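PDB 2HC9: leucine aminopeptidase 1 from Caenorhabditis elegans, which catalyses zinc-dependent release of N-terminal amino acids, preferably leucine, from peptides and probably acts as a digestive enzyme. Local coordinates for residues Leu176-Ala181 against Lys273-Gly277; Gly253-Gly259 against Cys303-Val309. The protein carries 1 engineered substitution. All coordinates share one frame; numbering follows the deposited sequence.

Interaction 1. Residues Leu176-Ala181 against Lys273-Gly277; sequences LIDTPA and KRDMG. With ZN (zinc ion), chain C.
Lys273 reaches along the backbone that runs from Ile177 to Ala181, just where helix 157-178 ends. Its CG sits between the backbone N and the carbonyl carbon (chi1 77°) and the chain beyond is extended, which carries CG to 3.5 Å from Ile177 O and NZ on to Asp178 O. NZ donates to Asp178 O at 2.8 Å; the approach is bent, with a C=O...N angle of 128°, and NZ lies 34° out of the carbonyl plane. Replacing the lysine with a methionine would probably leave the Asp178 carbonyl, at the helix's last turn, without this donor. Arg274 crosses Ile177 at about a right angle, its CG 3.6 Å from Ile177 CG2. Farther out, one water is bound by both Arg274 NE (2.9 Å) and Asp178 OD1 (2.7 Å), while Arg274 NH1 is salt-bridged to Glu463 and Asp178 OD2 to Arg467, and Gly468 N also donates to Asp178 OD1. Asp275 turns away from the helix, and its OD2 binds a zinc ion that Lys252, Asp257 and Glu336 also ligate. Met276, its chain bent at chi2 and chi3, folds back so that SD lies 3.7 Å from Ile177 CA and CE 3.7 Å from Leu176 CB. Gly277 receives Ile177 CD1 on its CA, where a CB would crowd that methyl. The segment thus carries a zinc ligand just ahead of helix 277-290 and packs on the end of helix 157-178; Leu176 also touches Ala280 and Glu284 of helix 277-290, and Met276 touches Leu189 of helix 186-199.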
loop_
_atom_site.group_PDB
_atom_site.type_symbol
_atom_site.label_atom_id
_atom_site.label_comp_id
_atom_site.label_asym_id
_atom_site.label_seq_id
_atom_site.Cartn_x
_atom_site.Cartn_y
_atom_site.Cartn_z
ATOM N N LEU A 176 2.964 -26.393 23.283
ATOM C CA LEU A 176 1.820 -26.517 22.382
ATOM C C LEU A 176 1.821 -25.326 21.410
ATOM O O LEU A 176 1.612 -25.489 20.219
ATOM C CB LEU A 176 0.497 -26.588 23.184
ATOM C CG LEU A 176 0.356 -27.879 24.045
ATOM C CD1 LEU A 176 -0.880 -27.733 24.964
ATOM C CD2 LEU A 176 0.189 -29.092 23.134
ATOM N N ILE A 177 2.082 -24.135 21.938
ATOM C CA ILE A 177 2.135 -22.921 21.118
ATOM C C ILE A 177 3.267 -22.970 20.096
ATOM O O ILE A 177 3.055 -22.611 18.931
ATOM C CB ILE A 177 2.239 -21.667 22.020
ATOM C CG1 ILE A 177 0.872 -21.449 22.707
ATOM C CG2 ILE A 177 2.715 -20.392 21.218
ATOM C CD1 ILE A 177 0.942 -20.442 23.873
ATOM N N ASP A 178 4.458 -23.426 20.512
ATOM C CA ASP A 178 5.655 -23.369 19.628
ATOM C C ASP A 178 5.622 -24.425 18.525
ATOM O O ASP A 178 6.327 -24.288 17.538
ATOM C CB ASP A 178 6.941 -23.609 20.435
ATOM C CG ASP A 178 7.243 -22.494 21.429
ATOM O OD1 ASP A 178 6.680 -21.385 21.286
ATOM O OD2 ASP A 178 8.074 -22.729 22.337
ATOM N N THR A 179 4.841 -25.486 18.722
ATOM C CA THR A 179 4.805 -26.614 17.773
ATOM C C THR A 179 4.121 -26.123 16.480
ATOM O O THR A 179 3.053 -25.536 16.530
ATOM C CB THR A 179 4.000 -27.827 18.368
ATOM O OG1 THR A 179 4.573 -28.221 19.634
ATOM C CG2 THR A 179 3.986 -29.015 17.431
ATOM N N PRO A 180 4.749 -26.355 15.318
ATOM C CA PRO A 180 4.116 -25.906 14.075
ATOM C C PRO A 180 2.826 -26.664 13.818
ATOM O O PRO A 180 2.674 -27.787 14.278
ATOM C CB PRO A 180 5.136 -26.267 13.000
ATOM C CG PRO A 180 5.977 -27.361 13.592
ATOM C CD PRO A 180 6.028 -27.054 15.084
ATOM N N ALA A 181 1.904 -26.062 13.080
ATOM C CA ALA A 181 0.587 -26.666 12.918
ATOM C C ALA A 181 0.541 -27.871 11.980
ATOM O O ALA A 181 -0.461 -28.602 11.979
ATOM C CB ALA A 181 -0.415 -25.614 12.451
ATOM N N LYS A 273 0.561 -20.333 13.798
ATOM C CA LYS A 273 0.490 -21.528 14.672
ATOM C C LYS A 273 0.148 -21.161 16.128
ATOM O O LYS A 273 -0.301 -22.019 16.892
ATOM C CB LYS A 273 1.836 -22.290 14.662
ATOM C CG LYS A 273 2.920 -21.602 15.544
ATOM C CD LYS A 273 4.312 -22.201 15.305
ATOM C CE LYS A 273 5.381 -21.300 15.968
ATOM N NZ LYS A 273 6.729 -22.006 16.056
ATOM N N ARG A 274 0.386 -19.901 16.519
ATOM C CA ARG A 274 0.244 -19.515 17.926
ATOM C C ARG A 274 -1.193 -19.122 18.251
ATOM O O ARG A 274 -1.487 -18.762 19.391
ATOM C CB ARG A 274 1.211 -18.385 18.297
ATOM C CG ARG A 274 2.700 -18.752 18.063
ATOM C CD ARG A 274 3.639 -17.631 18.619
ATOM N NE ARG A 274 4.977 -17.814 18.046
ATOM C CZ ARG A 274 5.714 -16.879 17.473
ATOM N NH1 ARG A 274 5.319 -15.607 17.408
ATOM N NH2 ARG A 274 6.902 -17.227 16.995
ATOM N N ASP A 275 -2.093 -19.220 17.264
ATOM C CA ASP A 275 -3.472 -18.781 17.448
ATOM C C ASP A 275 -4.343 -19.738 18.308
ATOM O O ASP A 275 -5.556 -19.542 18.449
ATOM C CB ASP A 275 -4.113 -18.555 16.071
ATOM C CG ASP A 275 -5.206 -17.509 16.096
ATOM O OD1 ASP A 275 -5.183 -16.568 16.930
ATOM O OD2 ASP A 275 -6.084 -17.610 15.229
ATOM N N MET A 276 -3.714 -20.780 18.852
ATOM C CA MET A 276 -4.354 -21.698 19.813
ATOM C C MET A 276 -3.821 -21.479 21.237
ATOM O O MET A 276 -4.065 -22.307 22.141
ATOM C CB MET A 276 -4.139 -23.183 19.375
ATOM C CG MET A 276 -2.733 -23.539 18.808
ATOM S SD MET A 276 -1.338 -23.071 19.843
ATOM C CE MET A 276 -1.616 -24.273 21.175
ATOM N N GLY A 277 -3.105 -20.368 21.460
ATOM C CA GLY A 277 -2.524 -20.101 22.795
ATOM C C GLY A 277 -3.549 -20.020 23.936
ATOM O O GLY A 277 -3.265 -20.411 25.087
HETATM ZN ZN ZN C . -7.491 -16.240 15.078
HETATM O O HOH W 1 6.635 -20.080 18.927
HETATM O O HOH W 2 -7.794 -14.297 14.384
#

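Interaction 2. Residues Gly253-Gly259 against Cys303-Val309; sequences GVVYDTG and CIVENNV. With ZN (zinc ion), chain B; ZN (zinc ion), chain C.
Gly253-Gly259 and Cys303-Val309 pair in parallel, through backbone bonds from Gly253 N to Cys303 O, Val305 N to Gly253 O, Val255 N to Val305 O, Asn307 N to Tyr256 O and Thr258 N to Asn307 O. The pairing slips by one residue at the corner formed by Val255: Val254 lies beside Val305, but Asp257 beside Asn307. At Gly253 a CB would clash with Cys303 O. Val254 CG2 meets Val305 CG2 at 3.6 Å, on a face also touched by Ile340 of helix 337-350. At the corner, Val255 CG2 rests on Glu306 CB at 3.7 Å. Strand 256-257, helix 277-290 and strand 297-307 form a beta-alpha-beta unit of the M17 catalytic domain, with a zinc ligand at the end of its first strand. That ligand, Asp257, lies side by side with Asn307, their carboxylate and amide planes 40° apart. Asn307 ND2 donates to Asp257 OD1 on the syn side (2.9 Å, N-H...O angle 162°), while Gly259 N reaches the same oxygen from the opposite face of the carboxylate, closing an Asx turn. With OD1 taken by these donors, Asp257 OD2 faces both zinc ions (chain B at 2.1 Å, chain C at 2.6 Å), consistent with the bonds fixing the carboxylate's rotation. Thr258 OG1, placed between its backbone N and carbonyl carbon (chi1 65°), donates to Asn307 O at 2.7 Å, giving that carbonyl a second donor besides Thr258 N. Glu306 CD packs on Tyr256 CB; beyond it, Glu306 OE2 forms a salt bridge with Lys315 of a second subunit, and Tyr256 OH is hydrogen-bonded to Pro316 O there.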
loop_
_atom_site.group_PDB
_atom_site.type_symbol
_atom_site.label_atom_id
_atom_site.label_comp_id
_atom_site.label_asym_id
_atom_site.label_seq_id
_atom_site.Cartn_x
_atom_site.Cartn_y
_atom_site.Cartn_z
ATOM N N GLY A 253 -8.831 -22.347 20.352
ATOM C CA GLY A 253 -7.844 -23.312 19.861
ATOM C C GLY A 253 -7.719 -23.335 18.349
ATOM O O GLY A 253 -7.877 -24.384 17.712
ATOM N N VAL A 254 -7.417 -22.183 17.771
ATOM C CA VAL A 254 -7.193 -22.136 16.335
ATOM C C VAL A 254 -5.760 -22.603 16.060
ATOM O O VAL A 254 -4.792 -21.860 16.261
ATOM C CB VAL A 254 -7.469 -20.725 15.756
ATOM C CG1 VAL A 254 -7.128 -20.706 14.249
ATOM C CG2 VAL A 254 -8.980 -20.378 15.962
ATOM N N VAL A 255 -5.633 -23.860 15.628
ATOM C CA VAL A 255 -4.306 -24.461 15.503
ATOM C C VAL A 255 -3.468 -23.778 14.420
ATOM O O VAL A 255 -2.250 -23.742 14.500
ATOM C CB VAL A 255 -4.358 -25.996 15.266
ATOM C CG1 VAL A 255 -5.043 -26.691 16.453
ATOM C CG2 VAL A 255 -5.074 -26.346 13.965
ATOM N N TYR A 256 -4.140 -23.232 13.412
ATOM C CA TYR A 256 -3.487 -22.314 12.484
ATOM C C TYR A 256 -4.521 -21.393 11.918
ATOM O O TYR A 256 -5.619 -21.830 11.588
ATOM C CB TYR A 256 -2.831 -23.073 11.311
ATOM C CG TYR A 256 -1.832 -22.201 10.613
ATOM C CD1 TYR A 256 -0.519 -22.098 11.093
ATOM C CD2 TYR A 256 -2.204 -21.432 9.506
ATOM C CE1 TYR A 256 0.418 -21.274 10.460
ATOM C CE2 TYR A 256 -1.292 -20.624 8.860
ATOM C CZ TYR A 256 -0.003 -20.543 9.334
ATOM O OH TYR A 256 0.853 -19.733 8.671
ATOM N N ASP A 257 -4.155 -20.126 11.776
ATOM C CA ASP A 257 -5.057 -19.139 11.187
ATOM C C ASP A 257 -4.427 -18.549 9.905
ATOM O O ASP A 257 -3.554 -17.685 9.972
ATOM C CB ASP A 257 -5.301 -18.038 12.220
ATOM C CG ASP A 257 -6.459 -17.133 11.846
ATOM O OD1 ASP A 257 -7.135 -17.390 10.805
ATOM O OD2 ASP A 257 -6.684 -16.177 12.626
ATOM N N THR A 258 -4.879 -19.011 8.736
ATOM C CA THR A 258 -4.480 -18.372 7.472
ATOM C C THR A 258 -5.243 -17.055 7.245
ATOM O O THR A 258 -4.921 -16.309 6.320
ATOM C CB THR A 258 -4.817 -19.244 6.253
ATOM O OG1 THR A 258 -6.241 -19.365 6.166
ATOM C CG2 THR A 258 -4.174 -20.656 6.354
ATOM N N GLY A 259 -6.252 -16.799 8.083
ATOM C CA GLY A 259 -7.186 -15.685 7.896
ATOM C C GLY A 259 -8.477 -16.136 7.197
ATOM O O GLY A 259 -9.526 -15.458 7.275
ATOM N N CYS A 303 -12.189 -24.947 21.922
ATOM C CA CYS A 303 -12.774 -24.847 20.596
ATOM C C CYS A 303 -11.624 -24.971 19.610
ATOM O O CYS A 303 -10.799 -24.059 19.524
ATOM C CB CYS A 303 -13.474 -23.477 20.458
ATOM S SG CYS A 303 -14.693 -23.181 21.787
ATOM N N ILE A 304 -11.553 -26.101 18.901
ATOM C CA ILE A 304 -10.305 -26.498 18.206
ATOM C C ILE A 304 -10.584 -26.596 16.696
ATOM O O ILE A 304 -11.343 -27.449 16.252
ATOM C CB ILE A 304 -9.776 -27.845 18.711
ATOM C CG1 ILE A 304 -9.401 -27.740 20.203
ATOM C CG2 ILE A 304 -8.516 -28.272 17.908
ATOM C CD1 ILE A 304 -9.152 -29.130 20.873
ATOM N N VAL A 305 -10.026 -25.657 15.937
ATOM C CA VAL A 305 -10.312 -25.571 14.480
ATOM C C VAL A 305 -9.042 -25.163 13.748
ATOM O O VAL A 305 -8.123 -24.610 14.349
ATOM C CB VAL A 305 -11.378 -24.490 14.162
ATOM C CG1 VAL A 305 -12.727 -24.813 14.829
ATOM C CG2 VAL A 305 -10.864 -23.074 14.541
ATOM N N GLU A 306 -8.982 -25.446 12.449
ATOM C CA GLU A 306 -7.998 -24.770 11.613
ATOM C C GLU A 306 -8.741 -23.909 10.595
ATOM O O GLU A 306 -9.689 -24.382 9.970
ATOM C CB GLU A 306 -7.065 -25.778 10.926
ATOM C CG GLU A 306 -6.023 -25.051 10.005
ATOM C CD GLU A 306 -4.867 -25.932 9.531
ATOM O OE1 GLU A 306 -4.484 -26.878 10.256
ATOM O OE2 GLU A 306 -4.333 -25.661 8.425
ATOM N N ASN A 307 -8.324 -22.640 10.464
ATOM C CA ASN A 307 -9.000 -21.667 9.593
ATOM C C ASN A 307 -8.207 -21.571 8.278
ATOM O O ASN A 307 -7.140 -20.939 8.226
ATOM C CB ASN A 307 -9.068 -20.301 10.318
ATOM C CG ASN A 307 -10.046 -19.333 9.650
ATOM O OD1 ASN A 307 -11.017 -19.754 9.029
ATOM N ND2 ASN A 307 -9.773 -18.031 9.758
ATOM N N ASN A 308 -8.688 -22.260 7.242
ATOM C CA ASN A 308 -7.919 -22.408 6.007
ATOM C C ASN A 308 -8.792 -22.101 4.790
ATOM O O ASN A 308 -9.914 -21.615 4.922
ATOM C CB ASN A 308 -7.244 -23.808 5.918
ATOM C CG ASN A 308 -5.860 -23.758 5.225
ATOM O OD1 ASN A 308 -5.734 -23.262 4.100
ATOM N ND2 ASN A 308 -4.829 -24.302 5.884
ATOM N N VAL A 309 -8.257 -22.359 3.602
ATOM C CA VAL A 309 -8.788 -21.786 2.374
ATOM C C VAL A 309 -9.185 -22.914 1.406
ATOM O O VAL A 309 -8.337 -23.717 0.988
ATOM C CB VAL A 309 -7.710 -20.876 1.706
ATOM C CG1 VAL A 309 -8.189 -20.387 0.351
ATOM C CG2 VAL A 309 -7.386 -19.693 2.642
HETATM ZN ZN ZN B . -8.227 -14.832 12.478
HETATM ZN ZN ZN C . -7.491 -16.240 15.078
HETATM O O HOH W 2 -7.794 -14.297 14.384
#

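Both contacts are buried in the catalytic domain, and neither is a surface patch; their centres lie about 10 Å apart. They meet at the metal site, where Asp275 OD2 of interaction 1 comes within 3.0 Å of Asp257 OD2 of interaction 2, both oxygens binding the same zinc ion. Helix 277-290 ties them along the chain: 273-277 leads into it, and strand 297-307 follows it. The chemistry differs with position. Interaction 1 lays side chains of a 3-10 turn and loop on the backbone and side chains of a helix end, with one direct hydrogen bond across, whereas interaction 2 joins strands mainly by backbone bonds and probably steadies a zinc-bridging carboxylate. Each also reaches the second subunit.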